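TRAP dicarboxylate ABC transporter, substrate-binding protein (Roseobacter denitrificans, PDB 4OVQ) binds beta-D-glucuronate as the periplasmic substrate-binding protein of a TRAP-type transport system, probably handing the sugar acid to its membrane partners for uptake. Local coordinates at residues 28-33 with 61-66; 94-99 with 128-133; 145-150 with 226-231. All coordinates share one frame; numbering follows the deposited sequence.

Contact 1: 28-33 with 61-66. With BDP (beta-D-glucopyranuronic acid), chain C.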
loop_
_atom_site.group_PDB
_atom_site.type_symbol
_atom_site.label_atom_id
_atom_site.label_comp_id
_atom_site.label_asym_id
_atom_site.label_seq_id
_atom_site.Cartn_x
_atom_site.Cartn_y
_atom_site.Cartn_z
ATOM N N GLY A 28 -10.883 -6.972 -12.832
ATOM C CA GLY A 28 -10.166 -6.304 -11.765
ATOM C C GLY A 28 -9.001 -7.099 -11.206
ATOM O O GLY A 28 -9.022 -8.331 -11.190
ATOM N N TRP A 29 -7.995 -6.375 -10.719
ATOM C CA TRP A 29 -6.794 -6.963 -10.126
ATOM C C TRP A 29 -6.701 -6.756 -8.631
ATOM O O TRP A 29 -6.994 -5.653 -8.123
ATOM C CB TRP A 29 -5.559 -6.346 -10.806
ATOM C CG TRP A 29 -4.209 -6.810 -10.407
ATOM C CD1 TRP A 29 -3.428 -7.718 -11.085
ATOM C CD2 TRP A 29 -3.417 -6.352 -9.299
ATOM N NE1 TRP A 29 -2.237 -7.868 -10.442
ATOM C CE2 TRP A 29 -2.193 -7.049 -9.346
ATOM C CE3 TRP A 29 -3.636 -5.442 -8.255
ATOM C CZ2 TRP A 29 -1.175 -6.862 -8.386
ATOM C CZ3 TRP A 29 -2.651 -5.274 -7.291
ATOM C CH2 TRP A 29 -1.406 -5.936 -7.395
ATOM N N ASN A 30 -6.292 -7.797 -7.930
ATOM C CA ASN A 30 -5.938 -7.717 -6.522
ATOM C C ASN A 30 -4.819 -8.717 -6.283
ATOM O O ASN A 30 -4.868 -9.840 -6.816
ATOM C CB ASN A 30 -7.177 -8.042 -5.654
ATOM C CG ASN A 30 -6.832 -8.394 -4.199
ATOM O OD1 ASN A 30 -6.037 -7.725 -3.572
ATOM N ND2 ASN A 30 -7.463 -9.436 -3.641
ATOM N N ILE A 31 -3.810 -8.355 -5.495
ATOM C CA ILE A 31 -2.657 -9.234 -5.291
ATOM C C ILE A 31 -2.865 -10.279 -4.196
ATOM O O ILE A 31 -2.094 -11.239 -4.118
ATOM C CB ILE A 31 -1.372 -8.405 -5.008
ATOM C CG1 ILE A 31 -0.074 -9.153 -5.360
ATOM C CG2 ILE A 31 -1.360 -7.864 -3.594
ATOM C CD1 ILE A 31 1.111 -8.159 -5.599
ATOM N N HIS A 32 -3.913 -10.131 -3.379
ATOM C CA HIS A 32 -4.026 -10.858 -2.111
ATOM C C HIS A 32 -4.712 -12.219 -2.219
ATOM O O HIS A 32 -5.359 -12.523 -3.219
ATOM C CB HIS A 32 -4.653 -9.979 -1.021
ATOM C CG HIS A 32 -3.754 -8.861 -0.615
ATOM N ND1 HIS A 32 -2.639 -9.068 0.169
ATOM C CD2 HIS A 32 -3.758 -7.541 -0.933
ATOM C CE1 HIS A 32 -1.997 -7.924 0.323
ATOM N NE2 HIS A 32 -2.656 -6.980 -0.328
ATOM N N VAL A 33 -4.563 -12.994 -1.159
ATOM C CA VAL A 33 -5.108 -14.354 -1.120
ATOM C C VAL A 33 -6.500 -14.406 -0.539
ATOM O O VAL A 33 -7.075 -13.368 -0.199
ATOM C CB VAL A 33 -4.215 -15.247 -0.295
ATOM C CG1 VAL A 33 -2.822 -15.279 -0.903
ATOM C CG2 VAL A 33 -4.175 -14.742 1.119
HETATM N N MSE A 61 -13.172 -10.350 -10.593
HETATM C CA MSE A 61 -11.885 -10.226 -9.916
HETATM C C MSE A 61 -10.938 -11.385 -10.204
HETATM O O MSE A 61 -11.348 -12.542 -10.258
HETATM C CB MSE A 61 -12.077 -10.135 -8.410
HETATM C CG MSE A 61 -12.826 -8.874 -7.926
HETATM SE SE MSE A 61 -11.990 -7.192 -8.437
HETATM C CE MSE A 61 -10.187 -7.610 -7.778
ATOM N N PHE A 62 -9.671 -11.030 -10.389
ATOM C CA PHE A 62 -8.576 -11.971 -10.374
ATOM C C PHE A 62 -7.711 -11.634 -9.168
ATOM O O PHE A 62 -6.908 -10.666 -9.211
ATOM C CB PHE A 62 -7.799 -11.856 -11.689
ATOM C CG PHE A 62 -8.624 -12.205 -12.894
ATOM C CD1 PHE A 62 -9.543 -11.309 -13.401
ATOM C CD2 PHE A 62 -8.501 -13.440 -13.510
ATOM C CE1 PHE A 62 -10.323 -11.618 -14.491
ATOM C CE2 PHE A 62 -9.277 -13.757 -14.601
ATOM C CZ PHE A 62 -10.192 -12.846 -15.092
ATOM N N HIS A 63 -7.917 -12.369 -8.085
ATOM C CA HIS A 63 -7.168 -12.223 -6.854
ATOM C C HIS A 63 -5.816 -12.947 -6.953
ATOM O O HIS A 63 -5.507 -13.568 -7.964
ATOM C CB HIS A 63 -7.966 -12.798 -5.694
ATOM C CG HIS A 63 -9.319 -12.167 -5.531
ATOM N ND1 HIS A 63 -9.495 -10.813 -5.355
ATOM C CD2 HIS A 63 -10.554 -12.712 -5.484
ATOM C CE1 HIS A 63 -10.784 -10.544 -5.239
ATOM N NE2 HIS A 63 -11.446 -11.685 -5.295
ATOM N N GLY A 64 -5.041 -12.883 -5.875
ATOM C CA GLY A 64 -3.777 -13.599 -5.824
ATOM C C GLY A 64 -2.749 -13.164 -6.847
ATOM O O GLY A 64 -1.800 -13.912 -7.085
ATOM N N GLY A 65 -2.891 -11.988 -7.469
ATOM C CA GLY A 65 -1.865 -11.511 -8.382
ATOM C C GLY A 65 -1.684 -12.326 -9.657
ATOM O O GLY A 65 -0.677 -12.192 -10.359
ATOM N N THR A 66 -2.678 -13.154 -9.973
ATOM C CA THR A 66 -2.528 -14.098 -11.089
ATOM C C THR A 66 -2.470 -13.349 -12.429
ATOM O O THR A 66 -1.985 -13.884 -13.427
ATOM C CB THR A 66 -3.631 -15.196 -11.073
ATOM O OG1 THR A 66 -4.893 -14.598 -11.347
ATOM C CG2 THR A 66 -3.673 -15.925 -9.684
HETATM C C1 BDP C . 1.079 -4.921 0.820
HETATM C C2 BDP C . 0.151 -4.259 -0.165
HETATM C C3 BDP C . 0.334 -4.935 -1.453
HETATM C C4 BDP C . 1.752 -4.820 -1.902
HETATM C C5 BDP C . 2.681 -5.403 -0.864
HETATM C C6 BDP C . 4.166 -5.270 -1.239
HETATM O O2 BDP C . -1.205 -4.523 0.333
HETATM O O3 BDP C . -0.468 -4.149 -2.411
HETATM O O4 BDP C . 1.929 -5.524 -3.203
HETATM O O5 BDP C . 2.481 -4.794 0.404
HETATM O O6A BDP C . 4.502 -5.370 -2.456
HETATM O O1 BDP C . 1.020 -4.350 2.095
HETATM O O6B BDP C . 4.945 -5.222 -0.256
#

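Contact 2: 94-99 with 128-133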
loop_
_atom_site.group_PDB
_atom_site.type_symbol
_atom_site.label_atom_id
_atom_site.label_comp_id
_atom_site.label_asym_id
_atom_site.label_seq_id
_atom_site.Cartn_x
_atom_site.Cartn_y
_atom_site.Cartn_z
ATOM N N PRO A 94 5.801 6.337 -8.362
ATOM C CA PRO A 94 6.726 6.712 -9.450
ATOM C C PRO A 94 5.987 7.281 -10.669
ATOM O O PRO A 94 6.594 8.048 -11.420
ATOM C CB PRO A 94 7.409 5.396 -9.783
ATOM C CG PRO A 94 7.406 4.627 -8.422
ATOM C CD PRO A 94 6.016 4.950 -7.892
ATOM N N LEU A 95 4.703 6.964 -10.832
ATOM C CA LEU A 95 3.895 7.464 -11.947
ATOM C C LEU A 95 3.253 8.835 -11.653
ATOM O O LEU A 95 3.020 9.633 -12.576
ATOM C CB LEU A 95 2.792 6.453 -12.263
ATOM C CG LEU A 95 1.674 6.904 -13.214
ATOM C CD1 LEU A 95 2.215 7.055 -14.616
ATOM C CD2 LEU A 95 0.484 5.944 -13.215
ATOM N N VAL A 96 2.954 9.094 -10.378
ATOM C CA VAL A 96 2.145 10.231 -9.952
ATOM C C VAL A 96 2.786 10.970 -8.779
ATOM O O VAL A 96 2.684 10.544 -7.639
ATOM C CB VAL A 96 0.726 9.774 -9.482
ATOM C CG1 VAL A 96 -0.183 10.963 -9.252
ATOM C CG2 VAL A 96 0.075 8.832 -10.480
ATOM N N PRO A 97 3.463 12.101 -9.041
ATOM C CA PRO A 97 4.191 12.825 -8.011
ATOM C C PRO A 97 3.400 13.087 -6.745
ATOM O O PRO A 97 3.955 12.950 -5.674
ATOM C CB PRO A 97 4.527 14.160 -8.697
ATOM C CG PRO A 97 4.615 13.813 -10.128
ATOM C CD PRO A 97 3.576 12.741 -10.361
ATOM N N ALA A 98 2.132 13.480 -6.867
ATOM C CA ALA A 98 1.350 13.852 -5.685
ATOM C C ALA A 98 1.080 12.597 -4.871
ATOM O O ALA A 98 1.124 12.635 -3.646
ATOM C CB ALA A 98 0.058 14.579 -6.059
ATOM N N ALA A 99 0.825 11.474 -5.552
ATOM C CA ALA A 99 0.555 10.227 -4.840
ATOM C C ALA A 99 1.793 9.762 -4.125
ATOM O O ALA A 99 1.731 9.104 -3.089
ATOM C CB ALA A 99 0.076 9.150 -5.791
ATOM N N ALA A 128 -6.451 14.182 -7.920
ATOM C CA ALA A 128 -6.340 14.957 -9.127
ATOM C C ALA A 128 -5.122 14.498 -9.898
ATOM O O ALA A 128 -5.207 14.263 -11.096
ATOM C CB ALA A 128 -6.242 16.423 -8.810
ATOM N N GLY A 129 -4.001 14.344 -9.187
ATOM C CA GLY A 129 -2.758 13.922 -9.806
ATOM C C GLY A 129 -2.928 12.548 -10.421
ATOM O O GLY A 129 -2.456 12.270 -11.515
HETATM N N MSE A 130 -3.636 11.678 -9.721
HETATM C CA MSE A 130 -3.861 10.339 -10.245
HETATM C C MSE A 130 -4.721 10.371 -11.495
HETATM O O MSE A 130 -4.391 9.755 -12.511
HETATM C CB MSE A 130 -4.489 9.442 -9.164
HETATM C CG MSE A 130 -3.458 9.048 -8.066
HETATM SE SE MSE A 130 -4.309 7.914 -6.722
HETATM C CE MSE A 130 -4.742 6.413 -7.887
ATOM N N ALA A 131 -5.834 11.100 -11.417
ATOM C CA ALA A 131 -6.765 11.202 -12.525
ATOM C C ALA A 131 -6.032 11.752 -13.756
ATOM O O ALA A 131 -6.248 11.278 -14.876
ATOM C CB ALA A 131 -7.948 12.098 -12.132
ATOM N N GLU A 132 -5.133 12.710 -13.504
ATOM C CA GLU A 132 -4.208 13.299 -14.478
ATOM C C GLU A 132 -3.333 12.279 -15.233
ATOM O O GLU A 132 -2.985 12.489 -16.395
ATOM C CB GLU A 132 -3.327 14.339 -13.752
ATOM C CG GLU A 132 -1.995 14.702 -14.417
ATOM C CD GLU A 132 -1.131 15.630 -13.546
ATOM O OE1 GLU A 132 -1.700 16.435 -12.775
ATOM O OE2 GLU A 132 0.119 15.550 -13.624
ATOM N N LYS A 133 -2.975 11.182 -14.568
ATOM C CA LYS A 133 -2.261 10.073 -15.207
ATOM C C LYS A 133 -3.157 8.887 -15.581
ATOM O O LYS A 133 -2.665 7.778 -15.768
ATOM C CB LYS A 133 -1.134 9.570 -14.294
ATOM C CG LYS A 133 -0.075 10.603 -13.973
ATOM C CD LYS A 133 0.785 10.961 -15.184
ATOM C CE LYS A 133 1.688 12.115 -14.851
ATOM N NZ LYS A 133 2.947 12.038 -15.621
HETATM O O HOH W 1 4.714 9.942 -14.530
#

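Contact 3: 145-150 with 226-231. With BDP (beta-D-glucopyranuronic acid), chain C.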
loop_
_atom_site.group_PDB
_atom_site.type_symbol
_atom_site.label_atom_id
_atom_site.label_comp_id
_atom_site.label_asym_id
_atom_site.label_seq_id
_atom_site.Cartn_x
_atom_site.Cartn_y
_atom_site.Cartn_z
ATOM N N ALA A 145 0.204 0.116 9.119
ATOM C CA ALA A 145 1.606 0.517 9.070
ATOM C C ALA A 145 2.503 -0.667 8.710
ATOM O O ALA A 145 2.278 -1.795 9.157
ATOM C CB ALA A 145 2.045 1.082 10.396
ATOM N N ARG A 146 3.542 -0.371 7.929
ATOM C CA ARG A 146 4.563 -1.326 7.544
ATOM C C ARG A 146 5.757 -1.278 8.510
ATOM O O ARG A 146 6.231 -0.200 8.854
ATOM C CB ARG A 146 5.047 -1.019 6.107
ATOM C CG ARG A 146 3.947 -0.963 5.093
ATOM C CD ARG A 146 4.443 -0.519 3.719
ATOM N NE ARG A 146 5.344 -1.458 3.074
ATOM C CZ ARG A 146 4.983 -2.321 2.124
ATOM N NH1 ARG A 146 3.705 -2.476 1.801
ATOM N NH2 ARG A 146 5.894 -3.090 1.583
ATOM N N SER A 147 6.219 -2.449 8.916
ATOM C CA SER A 147 7.376 -2.598 9.798
ATOM C C SER A 147 8.339 -3.669 9.295
ATOM O O SER A 147 7.949 -4.555 8.534
ATOM C CB SER A 147 6.924 -2.996 11.195
ATOM O OG SER A 147 6.198 -1.949 11.812
ATOM N N PHE A 148 9.589 -3.598 9.759
ATOM C CA PHE A 148 10.629 -4.495 9.306
ATOM C C PHE A 148 10.477 -5.903 9.847
ATOM O O PHE A 148 10.081 -6.119 10.997
ATOM C CB PHE A 148 12.021 -3.993 9.744
ATOM C CG PHE A 148 12.448 -2.721 9.078
ATOM C CD1 PHE A 148 12.688 -2.689 7.715
ATOM C CD2 PHE A 148 12.650 -1.558 9.816
ATOM C CE1 PHE A 148 13.097 -1.519 7.105
ATOM C CE2 PHE A 148 13.054 -0.408 9.208
ATOM C CZ PHE A 148 13.269 -0.387 7.837
ATOM N N TYR A 149 10.857 -6.875 9.035
ATOM C CA TYR A 149 11.027 -8.227 9.518
ATOM C C TYR A 149 12.237 -8.900 8.865
ATOM O O TYR A 149 12.572 -8.616 7.720
ATOM C CB TYR A 149 9.766 -9.066 9.320
ATOM C CG TYR A 149 9.074 -9.027 7.962
ATOM C CD1 TYR A 149 9.387 -9.927 6.979
ATOM C CD2 TYR A 149 8.007 -8.166 7.740
ATOM C CE1 TYR A 149 8.703 -9.952 5.773
ATOM C CE2 TYR A 149 7.310 -8.160 6.536
ATOM C CZ TYR A 149 7.664 -9.065 5.554
ATOM O OH TYR A 149 6.955 -9.058 4.365
ATOM N N ASN A 150 12.891 -9.795 9.601
ATOM C CA ASN A 150 14.033 -10.532 9.079
ATOM C C ASN A 150 14.245 -11.777 9.923
ATOM O O ASN A 150 13.614 -11.927 10.967
ATOM C CB ASN A 150 15.298 -9.681 9.039
ATOM C CG ASN A 150 15.921 -9.494 10.413
ATOM O OD1 ASN A 150 16.907 -10.161 10.748
ATOM N ND2 ASN A 150 15.355 -8.592 11.207
ATOM N N LEU A 226 8.617 -3.379 15.186
ATOM C CA LEU A 226 7.579 -2.381 14.946
ATOM C C LEU A 226 8.096 -0.973 14.689
ATOM O O LEU A 226 7.824 -0.032 15.445
ATOM C CB LEU A 226 6.568 -2.366 16.103
ATOM C CG LEU A 226 5.717 -3.639 16.153
ATOM C CD1 LEU A 226 5.185 -3.937 17.540
ATOM C CD2 LEU A 226 4.552 -3.552 15.175
ATOM N N SER A 227 8.815 -0.834 13.580
ATOM C CA SER A 227 9.316 0.453 13.121
ATOM C C SER A 227 8.188 1.333 12.632
ATOM O O SER A 227 8.249 2.542 12.742
ATOM C CB SER A 227 10.313 0.223 11.979
ATOM O OG SER A 227 9.766 -0.694 11.038
ATOM N N GLN A 228 7.161 0.723 12.041
ATOM C CA GLN A 228 6.041 1.484 11.513
ATOM C C GLN A 228 6.515 2.697 10.709
ATOM O O GLN A 228 6.015 3.809 10.857
ATOM C CB GLN A 228 5.139 1.914 12.670
ATOM C CG GLN A 228 4.540 0.731 13.413
ATOM C CD GLN A 228 3.744 1.144 14.641
ATOM O OE1 GLN A 228 4.065 2.134 15.301
ATOM N NE2 GLN A 228 2.703 0.382 14.949
ATOM N N HIS A 229 7.452 2.431 9.797
ATOM C CA HIS A 229 8.164 3.461 9.047
ATOM C C HIS A 229 7.395 3.990 7.844
ATOM O O HIS A 229 7.694 5.081 7.360
ATOM C CB HIS A 229 9.512 2.916 8.574
ATOM C CG HIS A 229 9.409 1.596 7.871
ATOM N ND1 HIS A 229 9.663 0.400 8.499
ATOM C CD2 HIS A 229 9.053 1.290 6.601
ATOM C CE1 HIS A 229 9.457 -0.591 7.650
ATOM N NE2 HIS A 229 9.077 -0.072 6.493
ATOM N N LEU A 230 6.431 3.211 7.344
ATOM C CA LEU A 230 5.593 3.635 6.227
ATOM C C LEU A 230 4.140 3.358 6.584
ATOM O O LEU A 230 3.828 2.262 7.116
ATOM C CB LEU A 230 5.973 2.867 4.956
ATOM C CG LEU A 230 7.288 3.297 4.278
ATOM C CD1 LEU A 230 7.763 2.262 3.253
ATOM C CD2 LEU A 230 7.128 4.663 3.631
ATOM N N ILE A 231 3.266 4.330 6.281
ATOM C CA ILE A 231 1.832 4.181 6.447
ATOM C C ILE A 231 1.222 4.638 5.119
ATOM O O ILE A 231 1.055 5.820 4.854
ATOM C CB ILE A 231 1.332 5.018 7.644
ATOM C CG1 ILE A 231 2.028 4.550 8.909
ATOM C CG2 ILE A 231 -0.168 4.881 7.794
ATOM C CD1 ILE A 231 1.674 5.405 10.158
HETATM C C1 BDP C . 1.079 -4.921 0.820
HETATM C C2 BDP C . 0.151 -4.259 -0.165
HETATM C C3 BDP C . 0.334 -4.935 -1.453
HETATM C C4 BDP C . 1.752 -4.820 -1.902
HETATM C C5 BDP C . 2.681 -5.403 -0.864
HETATM C C6 BDP C . 4.166 -5.270 -1.239
HETATM O O2 BDP C . -1.205 -4.523 0.333
HETATM O O3 BDP C . -0.468 -4.149 -2.411
HETATM O O4 BDP C . 1.929 -5.524 -3.203
HETATM O O5 BDP C . 2.481 -4.794 0.404
HETATM O O6A BDP C . 4.502 -5.370 -2.456
HETATM O O1 BDP C . 1.020 -4.350 2.095
HETATM O O6B BDP C . 4.945 -5.222 -0.256
#

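Contact 1: 28-33 with 61-66
G28 and W29 pair in parallel register with M61 and F62, and the ladder opens with a bond from F62 N to G28 O (2.9 Å). F62 O then receives N30 N at 3.2 Å. Beyond the strands the chain of 61-66 curls into a type I' turn from H63 to T66, where G65 N bonds to N30 O and G64 N to H32 O. Both turn glycines have positive phi, which suits a residue without a side chain; a CB on G65 would also press on I31 CG1. These are the neighbouring strands of a beta-alpha-beta unit whose crossover helix, 37-52, covers the face carrying M61. The selenomethionine bends back so that CE lies 3.7 Å from G28 C, over a glycine where any CB would collide with the selenium. N30 holds CG anti to its own N (chi1 163°), which lets ND2 donate a nearly straight hydrogen bond to H63 ND1 (3.0 Å); the acceptor lies in the amide plane, whereas the donor is tilted from the ring plane, the two planes being 79° apart. ND2 also hydrogen-bonds T39 OG1, while D43 OD1 hydrogen-bonds H63 NE2. The other branch of the amide, OD1, receives a weak bond from H32 N, in the residue whose imidazole NE2 donates to O2 of the glucuronate (2.9 Å).

Contact 2: 94-99 with 128-133
The loop 94-99 lies against the C-terminal end of helix 121-132, its backbone coming nearest at V96 and M130, whose CA atoms are 6.0 Å apart. This is loop-against-helix packing in the type II periplasmic binding fold of the TRAP (DctP) family: the helix leads into strand 135-141, an outer strand of the five-stranded sheet, and I135 and P137 of that strand touch the M130 side chain. V96 is the wedge. Its CG1 stands anti to the backbone N (chi1 -171°) and presses on the helix backbone, 3.4 Å from G129 C. A glycine suits that helix position because a CB would crowd both V96 CG1 and A98 CB. The same methyl meets M130 CG at 4.0 Å, and A99 CB touches that CG as well, at 4.2 Å; a small alanine leaves room there for the long selenomethionine, which also packs on I92. The other branch of V96, CG2, lies along the K133 chain, 3.9 Å from CG. K133 suits this margin by being two things at once. Its methylenes slide past L95 in the opposite direction, CB to L95 CG at 4.0 Å, while a bend at chi2 (-69°) folds the chain beside the L95 carbonyl. The ammonium does not bond to that oxygen directly but through a water, which accepts from K133 NZ at 3.0 Å and donates to L95 O at 2.6 Å.

Contact 3: 145-150 with 226-231
S227 OG is gripped from several sides: it accepts from F148 N at 3.2 Å, hydrogen-bonds H229 ND1 at 2.8 Å, and has a weak bond to S225 O. A chi1 of 47° sets this hydroxyl between its own N and carbonyl carbon, where it faces strand 146-150. The two segments are antiparallel neighbours in the mixed four-stranded sheet of the solute-binding fold, but their N-to-C directions meet at 128° rather than near 180°, and the weakly bonded strand 226-230 makes one regular hydrogen-bonded pair here, R146 with L230. R146 N donates to L230 O (2.8 Å), whereas H229 N returns only a weak bond to R146 O. Where the backbones diverge, a second serine fills in, S147 OG accepting from Q228 N at 2.8 Å. The H229 ring lies between R146 O, over the centre of one face, and the F148 ring over the other, the two rings oblique with planes 31° apart and centroids 4.2 Å apart. An alanine in place of F148 would remove that aromatic cover, and the imidazole, though still bonded at ND1 and to E206 at NE2, would probably lose its packing on that face and gain some freedom to tilt. E206 also forms a salt bridge with R146 NE, consistent with a guanidinium held ready for the ligand. Arginine suits the place because two of its nitrogens can serve two oxygens of the ligand: NH1 donates to the ring oxygen O5 and NH2 to the carboxylate O6B, each at 3.0 Å.

How the contacts relate
Along the chain the three contacts follow in series, each closing before the next opens, with contact centres about 23 to 25 Å apart and no direct touch. Contact 1 belongs to the five-stranded sheet, through strands 25-29 and 58-62; contact 2 lies beside the same sheet, where helix 121-132 runs into its other outer strand, 135-141. Contact 3 sits in the four-stranded sheet, across the chain's centre from both. The glucuronate lies between contacts 1 and 3 and is bonded by H32 from one and R146 from the other, as expected of a binding protein that closes two sheet-based lobes around its ligand. Contact 2 stays away from the sugar, the M130 side chain being about 13 Å from it.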